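Local coordinates for protein CT021 (Chlamydia trachomatis serovar L2, PDB 6UXD) that is of unknown function but belongs to a family in the LolA/LolB clan, named after bacterial lipoprotein carriers, at residues K169-Y174 and L185-D190. Residues are numbered along the deposited sequence; the frame is centred on the assembly and turned at random.
Sequences KNILIY and LWTSID. Unlike the reference sequence in segment 185-190: D190 (reference Glu).
S188 O is gripped twice: L172 N donates a nearly straight bond to it at 2.9 Å, and the CA-H of I171 adds a weaker contact. The converse bond, S188 N to L172 O, makes L172 and S188 an antiparallel hydrogen-bonded pair. D190 N to N170 O, Y174 N to W186 O and L185 N to Y174 O bring the backbone bonds to five. I171 with I189 and I173 with T187 are non-hydrogen-bonded pairs, their backbone polar groups turned to strands 152-158 and 196-204, so each strand of the hairpin has a further strand on its outer side.

On the isoleucine face, I171 and I189 lie side by side. I189 CG1 is anti to its backbone N (chi1 178°), whereas I171 CG1 lies beside its own (chi1 -54°); the two branches thus meet, I171 CG1 at 3.6 Å from I189 CD1. T187 CG2 touches I171 CG2 at 4.0 Å, while its OG1 lies by I173 CG2.

On the other face, Y174 CD1 and CE1 each approach W186 CD1 to 3.7 Å, the rings oblique, and W186 O sits at the tyrosine edge, in plane. Y174 OH is hydrogen-bonded to H125 N, fixing the ring's far end.

At the open end, K169 crosses D190, but K169 NZ stays 5.4 Å from D190 OD2. The hairpin illustrates a general principle: backbone hydrogen bonds hold antiparallel strands first, side chains pack on two faces, and charge attraction here probably adds little.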
# COMPACT_ATOMS: atom_id res chain seq x y z
N LYS A 169 -17.31 4.58 -7.39
CA LYS A 169 -16.41 4.96 -8.47
C LYS A 169 -15.54 3.79 -8.93
O LYS A 169 -15.13 2.93 -8.14
CB LYS A 169 -15.53 6.12 -8.02
CG LYS A 169 -16.28 7.45 -7.91
CD LYS A 169 -17.01 7.75 -9.22
CE LYS A 169 -17.32 9.22 -9.39
NZ LYS A 169 -17.78 9.48 -10.79
N ASN A 170 -15.25 3.77 -10.24
CA ASN A 170 -14.48 2.68 -10.83
C ASN A 170 -12.99 2.83 -10.53
O ASN A 170 -12.45 3.94 -10.45
CB ASN A 170 -14.72 2.63 -12.35
CG ASN A 170 -16.15 2.27 -12.70
OD1 ASN A 170 -16.81 2.98 -13.46
ND2 ASN A 170 -16.63 1.16 -12.17
N ILE A 171 -12.33 1.69 -10.34
CA ILE A 171 -10.92 1.62 -9.98
C ILE A 171 -10.22 0.68 -10.95
O ILE A 171 -10.78 -0.35 -11.35
CB ILE A 171 -10.71 1.13 -8.54
CG1 ILE A 171 -11.51 2.00 -7.56
CG2 ILE A 171 -9.24 1.18 -8.15
CD1 ILE A 171 -11.48 1.49 -6.15
N LEU A 172 -9.01 1.04 -11.35
CA LEU A 172 -8.21 0.16 -12.19
C LEU A 172 -6.84 0.02 -11.52
O LEU A 172 -6.18 1.03 -11.23
CB LEU A 172 -8.12 0.71 -13.61
CG LEU A 172 -7.82 -0.29 -14.73
CD1 LEU A 172 -8.60 -1.58 -14.67
CD2 LEU A 172 -8.06 0.41 -16.07
N ILE A 173 -6.45 -1.22 -11.24
CA ILE A 173 -5.25 -1.51 -10.46
C ILE A 173 -4.36 -2.41 -11.31
O ILE A 173 -4.84 -3.40 -11.88
CB ILE A 173 -5.57 -2.19 -9.12
CG1 ILE A 173 -6.73 -1.47 -8.43
CG2 ILE A 173 -4.35 -2.19 -8.21
CD1 ILE A 173 -6.94 -1.82 -6.97
N TYR A 174 -3.07 -2.10 -11.36
CA TYR A 174 -2.13 -2.86 -12.16
C TYR A 174 -1.17 -3.61 -11.23
O TYR A 174 -0.65 -3.03 -10.28
CB TYR A 174 -1.36 -1.96 -13.14
CG TYR A 174 -2.25 -1.22 -14.13
CD1 TYR A 174 -2.97 -0.09 -13.75
CD2 TYR A 174 -2.39 -1.67 -15.43
CE1 TYR A 174 -3.79 0.58 -14.67
CE2 TYR A 174 -3.20 -1.00 -16.35
CZ TYR A 174 -3.90 0.10 -15.96
OH TYR A 174 -4.70 0.70 -16.91
N LEU A 185 1.40 -1.82 -8.87
CA LEU A 185 2.30 -0.92 -9.59
C LEU A 185 1.71 0.46 -9.79
O LEU A 185 2.46 1.44 -9.93
CB LEU A 185 2.62 -1.50 -10.97
CG LEU A 185 3.30 -2.85 -11.01
CD1 LEU A 185 3.29 -3.41 -12.42
CD2 LEU A 185 4.72 -2.71 -10.47
N TRP A 186 0.39 0.56 -9.83
CA TRP A 186 -0.29 1.75 -10.33
C TRP A 186 -1.78 1.61 -10.03
O TRP A 186 -2.36 0.55 -10.28
CB TRP A 186 -0.03 1.88 -11.82
CG TRP A 186 -0.54 3.10 -12.52
CD1 TRP A 186 -1.77 3.29 -13.07
CD2 TRP A 186 0.21 4.28 -12.80
NE1 TRP A 186 -1.83 4.53 -13.68
CE2 TRP A 186 -0.62 5.16 -13.51
CE3 TRP A 186 1.51 4.68 -12.49
CZ2 TRP A 186 -0.20 6.41 -13.93
CZ3 TRP A 186 1.93 5.93 -12.89
CH2 TRP A 186 1.09 6.78 -13.61
N THR A 187 -2.39 2.64 -9.47
CA THR A 187 -3.81 2.63 -9.18
C THR A 187 -4.45 3.91 -9.68
O THR A 187 -3.97 5.01 -9.39
CB THR A 187 -4.04 2.47 -7.67
OG1 THR A 187 -3.37 1.28 -7.23
CG2 THR A 187 -5.53 2.36 -7.36
N SER A 188 -5.54 3.76 -10.44
CA SER A 188 -6.26 4.88 -11.02
C SER A 188 -7.71 4.79 -10.58
O SER A 188 -8.33 3.74 -10.73
CB SER A 188 -6.13 4.86 -12.55
OG SER A 188 -6.96 5.83 -13.16
N ILE A 189 -8.24 5.88 -10.03
CA ILE A 189 -9.62 5.89 -9.54
C ILE A 189 -10.35 7.11 -10.06
O ILE A 189 -9.87 8.24 -9.94
CB ILE A 189 -9.69 5.84 -7.99
CG1 ILE A 189 -11.15 5.91 -7.54
CG2 ILE A 189 -8.90 6.95 -7.37
CD1 ILE A 189 -11.40 5.27 -6.17
N ASP A 190 -11.52 6.87 -10.67
CA ASP A 190 -12.47 7.94 -10.99
C ASP A 190 -12.87 8.69 -9.72
O ASP A 190 -13.14 8.08 -8.68
CB ASP A 190 -13.74 7.38 -11.63
CG ASP A 190 -13.51 6.76 -13.00
OD1 ASP A 190 -12.36 6.79 -13.49
OD2 ASP A 190 -14.51 6.25 -13.58